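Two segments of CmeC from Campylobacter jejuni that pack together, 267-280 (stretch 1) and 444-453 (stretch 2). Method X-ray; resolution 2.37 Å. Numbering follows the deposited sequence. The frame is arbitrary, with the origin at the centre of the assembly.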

# COMPACT_ATOMS: atom_id res chain seq x y z
N THR B 267 2.14 24.14 -20.93
CA THR B 267 2.98 22.98 -21.18
C THR B 267 3.11 22.11 -19.93
O THR B 267 4.19 21.60 -19.63
N ILE B 268 2.01 21.95 -19.21
CA ILE B 268 2.01 21.22 -17.94
C ILE B 268 2.32 19.73 -18.15
O ILE B 268 2.84 19.07 -17.25
N LEU B 269 2.01 19.23 -19.34
CA LEU B 269 2.27 17.83 -19.66
C LEU B 269 3.76 17.56 -19.76
O LEU B 269 4.22 16.44 -19.50
N LEU B 270 4.52 18.59 -20.13
CA LEU B 270 5.96 18.46 -20.30
C LEU B 270 6.73 18.89 -19.05
O LEU B 270 7.96 18.86 -19.03
N GLN B 271 6.00 19.28 -18.01
CA GLN B 271 6.64 19.84 -16.82
C GLN B 271 6.45 19.00 -15.56
O GLN B 271 7.08 19.26 -14.54
N ARG B 272 5.60 17.98 -15.64
CA ARG B 272 5.42 17.06 -14.52
C ARG B 272 6.04 15.70 -14.83
O ARG B 272 5.68 15.06 -15.82
N PRO B 273 6.97 15.25 -13.97
CA PRO B 273 7.69 13.98 -14.15
C PRO B 273 6.77 12.76 -14.15
O PRO B 273 7.02 11.81 -14.88
N ASP B 274 5.71 12.81 -13.34
CA ASP B 274 4.80 11.67 -13.22
C ASP B 274 3.98 11.47 -14.49
O ASP B 274 3.61 10.34 -14.83
N ILE B 275 3.69 12.56 -15.19
CA ILE B 275 2.97 12.49 -16.45
C ILE B 275 3.86 11.89 -17.53
O ILE B 275 3.41 11.06 -18.33
N GLY B 276 5.12 12.30 -17.54
CA GLY B 276 6.09 11.76 -18.49
C GLY B 276 6.35 10.29 -18.25
O GLY B 276 6.44 9.50 -19.19
N SER B 277 6.49 9.92 -16.98
CA SER B 277 6.68 8.53 -16.60
C SER B 277 5.50 7.67 -17.03
O SER B 277 5.67 6.58 -17.58
N SER B 278 4.30 8.18 -16.78
CA SER B 278 3.08 7.47 -17.14
C SER B 278 2.97 7.34 -18.66
O SER B 278 2.44 6.35 -19.17
N LEU B 279 3.48 8.34 -19.38
CA LEU B 279 3.48 8.31 -20.83
C LEU B 279 4.39 7.20 -21.36
O LEU B 279 3.99 6.40 -22.20
N GLU B 280 5.62 7.17 -20.85
CA GLU B 280 6.62 6.20 -21.30
C GLU B 280 6.21 4.76 -21.00
O GLU B 280 6.53 3.85 -21.76
N LYS B 444 5.33 22.00 -6.23
CA LYS B 444 5.29 20.56 -6.44
C LYS B 444 4.31 20.18 -7.55
O LYS B 444 4.60 19.31 -8.37
N ALA B 445 3.16 20.83 -7.56
CA ALA B 445 2.10 20.51 -8.52
C ALA B 445 2.49 20.90 -9.95
O ALA B 445 1.96 20.35 -10.91
N PHE B 446 3.41 21.85 -10.08
CA PHE B 446 3.84 22.32 -11.39
C PHE B 446 5.16 21.68 -11.83
O PHE B 446 5.76 22.08 -12.82
N GLY B 447 5.60 20.67 -11.08
CA GLY B 447 6.75 19.88 -11.48
C GLY B 447 8.07 20.27 -10.84
O GLY B 447 9.08 19.59 -11.01
N GLY B 448 8.07 21.37 -10.10
CA GLY B 448 9.25 21.81 -9.38
C GLY B 448 10.41 22.24 -10.26
O GLY B 448 11.56 22.28 -9.81
N GLY B 449 10.12 22.56 -11.51
CA GLY B 449 11.14 23.04 -12.43
C GLY B 449 11.57 22.01 -13.47
O GLY B 449 12.47 22.26 -14.27
N PHE B 450 10.91 20.86 -13.46
CA PHE B 450 11.22 19.80 -14.41
C PHE B 450 10.75 20.16 -15.82
O PHE B 450 9.64 20.67 -16.00
N GLU B 451 11.61 19.92 -16.80
CA GLU B 451 11.26 20.12 -18.20
C GLU B 451 11.60 18.88 -19.01
O GLU B 451 12.77 18.53 -19.17
N GLN B 452 10.57 18.21 -19.52
CA GLN B 452 10.73 16.93 -20.20
C GLN B 452 11.60 17.03 -21.45
O GLN B 452 12.31 16.08 -21.80
N SER B 453 11.56 18.18 -22.11
CA SER B 453 12.27 18.37 -23.38
C SER B 453 13.79 18.35 -23.23
O SER B 453 14.51 18.10 -24.19

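Three direct hydrogen bonds join the two stretches. The shortest is between backbone atoms: Gln452 N donates to Leu270 O at 2.7 Å, and the bond is nearly straight. The second carries the reach of Arg272. Its CA-to-CB bond points away from stretch 2, but the side chain (chi1 m, chi2 t, chi3 p) returns, and Arg272 NH1 donates to Ala445 O at 2.9 Å. That carbonyl lies in the last turn of a helix.

The same guanidinium is held from within its own stretch. Arg272 NH2 forms a salt bridge with Asp274 OD2 at 2.8 Å, and Arg272 NE donates to Asp274 OD1 at 3.1 Å. The pairing is two-pronged, and NH1 and NH2 also bond elsewhere in the structure. Asp274 has chi1 p and makes no contact with stretch 2 itself. Arg272 also sits at the N-cap position of the helix that starts at Pro273.

The third bond is between side chains. The CA-to-CB bond of Gln271 (chi1 m, chi2 t) points sideways, and Gln271 NE2 donates to Glu451 OE2 at 3.1 Å. Glu451 starts away from stretch 1, but with chi1 and chi2 both m its carboxylate comes back to meet the amide.

Two waters extend the polar network. Water 1 donates to Glu451 OE1 at 3.0 Å and lies 2.6 Å from Thr267 OG1, to which it is also hydrogen-bonded. Thr267 has chi1 p and does not touch stretch 2 directly, so the water spans the gap. Water 2 donates to Leu269 O at 2.8 Å and to Gln452 OE1 at 2.9 Å.

Gln452 points toward stretch 1 in an extended form, chi1 and chi2 both t. It has the largest area covered by the other stretch. Gln452 OE1 lies 3.7 Å from Gly276 CA. A CB on Gly276 would point toward stretch 2 and sit tight, 3.1 Å from Gln452 OE1. Leu270 (chi1 m, chi2 t) flanks the amide, with Leu270 CD2 3.8 Å from Gln452 NE2. Leu279 (chi1 t, chi2 p) points toward stretch 2, and Leu279 CD2 comes within 4.5 Å of Gln452 NE2.

Phe450 also points in, with chi1 t. Pro273 CG lies over one face of the Phe450 ring, 4.1 Å from its centroid, in a CH-pi contact. The closest side-chain pair here is Pro273 CG and Phe450 CG at 3.7 Å.

Gly447 lets the backbones come close. Gly447 CA lies 3.1 Å from Gln271 O in a CA-H...O contact, and a CB there would clash with that oxygen. The backbone angles of Gly447 call for glycine as well. A second such contact joins Gln271 CA to Phe450 O at 3.2 Å.

A further apolar contact is buried. Phe446 (chi1 m) points away, yet Phe446 CD2 still meets Ile268 CD1 at 4.2 Å. Ile268 (chi1 t, chi2 p) starts sideways, and its end comes nearer to make this contact.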

# COMPACT_ATOMS: atom_id res chain seq x y z
CB THR B 267 4.39 23.40 -21.64
OG1 THR B 267 4.99 24.25 -20.65
CG2 THR B 267 4.33 24.14 -22.96
CB ILE B 268 0.65 21.38 -17.21
CG1 ILE B 268 0.73 20.80 -15.80
CG2 ILE B 268 -0.47 20.74 -18.01
CD1 ILE B 268 1.77 21.45 -14.93
CB LEU B 269 1.57 17.44 -20.96
CG LEU B 269 0.21 16.75 -20.86
CD1 LEU B 269 -0.80 17.62 -20.12
CD2 LEU B 269 -0.30 16.40 -22.25
CB LEU B 270 6.43 19.29 -21.50
CG LEU B 270 5.79 18.99 -22.85
CD1 LEU B 270 6.29 19.97 -23.90
CD2 LEU B 270 6.06 17.55 -23.27
CB GLN B 271 6.13 21.26 -16.58
CG GLN B 271 6.64 22.26 -17.60
CD GLN B 271 5.95 23.60 -17.48
OE1 GLN B 271 4.78 23.69 -17.12
NE2 GLN B 271 6.68 24.67 -17.80
CB ARG B 272 3.94 16.90 -14.18
CG ARG B 272 3.34 18.07 -13.42
CD ARG B 272 1.90 17.78 -13.00
NE ARG B 272 1.82 16.62 -12.13
CZ ARG B 272 1.29 16.63 -10.91
NH1 ARG B 272 0.79 17.75 -10.41
NH2 ARG B 272 1.26 15.52 -10.18
CB PRO B 273 8.63 13.95 -12.93
CG PRO B 273 8.79 15.37 -12.53
CD PRO B 273 7.47 16.01 -12.81
CB ASP B 274 3.88 11.84 -12.01
CG ASP B 274 3.02 13.08 -12.09
OD1 ASP B 274 3.44 14.06 -12.74
OD2 ASP B 274 1.93 13.08 -11.49
CB ILE B 275 2.46 13.87 -16.90
CG1 ILE B 275 1.46 14.44 -15.89
CG2 ILE B 275 1.82 13.79 -18.28
CD1 ILE B 275 0.84 15.76 -16.30
CB SER B 277 6.87 8.41 -15.08
OG SER B 277 6.77 7.06 -14.67
CB SER B 278 1.86 8.19 -16.57
OG SER B 278 0.71 7.37 -16.63
CB LEU B 279 3.92 9.66 -21.40
CG LEU B 279 4.03 9.74 -22.92
CD1 LEU B 279 2.64 9.72 -23.55
CD2 LEU B 279 4.82 10.96 -23.37
CB GLU B 280 7.97 6.50 -20.66
CG GLU B 280 8.60 7.80 -21.12
CD GLU B 280 9.07 7.77 -22.57
OE1 GLU B 280 9.16 6.67 -23.16
OE2 GLU B 280 9.36 8.85 -23.12
CB LYS B 444 4.90 19.84 -5.15
CG LYS B 444 4.90 18.32 -5.25
CD LYS B 444 4.02 17.67 -4.19
CE LYS B 444 4.41 18.12 -2.79
NZ LYS B 444 3.55 17.50 -1.75
CB ALA B 445 0.81 21.20 -8.13
CB PHE B 446 3.98 23.85 -11.39
CG PHE B 446 2.68 24.57 -11.57
CD1 PHE B 446 1.83 24.79 -10.50
CD2 PHE B 446 2.30 25.03 -12.82
CE1 PHE B 446 0.63 25.45 -10.66
CE2 PHE B 446 1.10 25.69 -13.00
CZ PHE B 446 0.27 25.91 -11.91
CB PHE B 450 10.59 18.48 -13.98
CG PHE B 450 10.69 17.38 -15.01
CD1 PHE B 450 11.86 16.67 -15.17
CD2 PHE B 450 9.60 17.06 -15.81
CE1 PHE B 450 11.96 15.66 -16.11
CE2 PHE B 450 9.69 16.06 -16.75
CZ PHE B 450 10.87 15.36 -16.90
CB GLU B 451 11.97 21.35 -18.76
CG GLU B 451 11.60 22.67 -18.08
CD GLU B 451 10.20 23.15 -18.44
OE1 GLU B 451 9.57 22.56 -19.34
OE2 GLU B 451 9.73 24.13 -17.82
CB GLN B 452 9.35 16.37 -20.58
CG GLN B 452 9.38 15.02 -21.28
CD GLN B 452 8.00 14.54 -21.68
OE1 GLN B 452 7.10 14.46 -20.85
NE2 GLN B 452 7.84 14.21 -22.96
CB SER B 453 11.82 19.68 -24.03
OG SER B 453 11.99 20.77 -23.13
O HOH W 1 7.57 24.10 -20.92
O HOH W 2 4.20 14.28 -21.23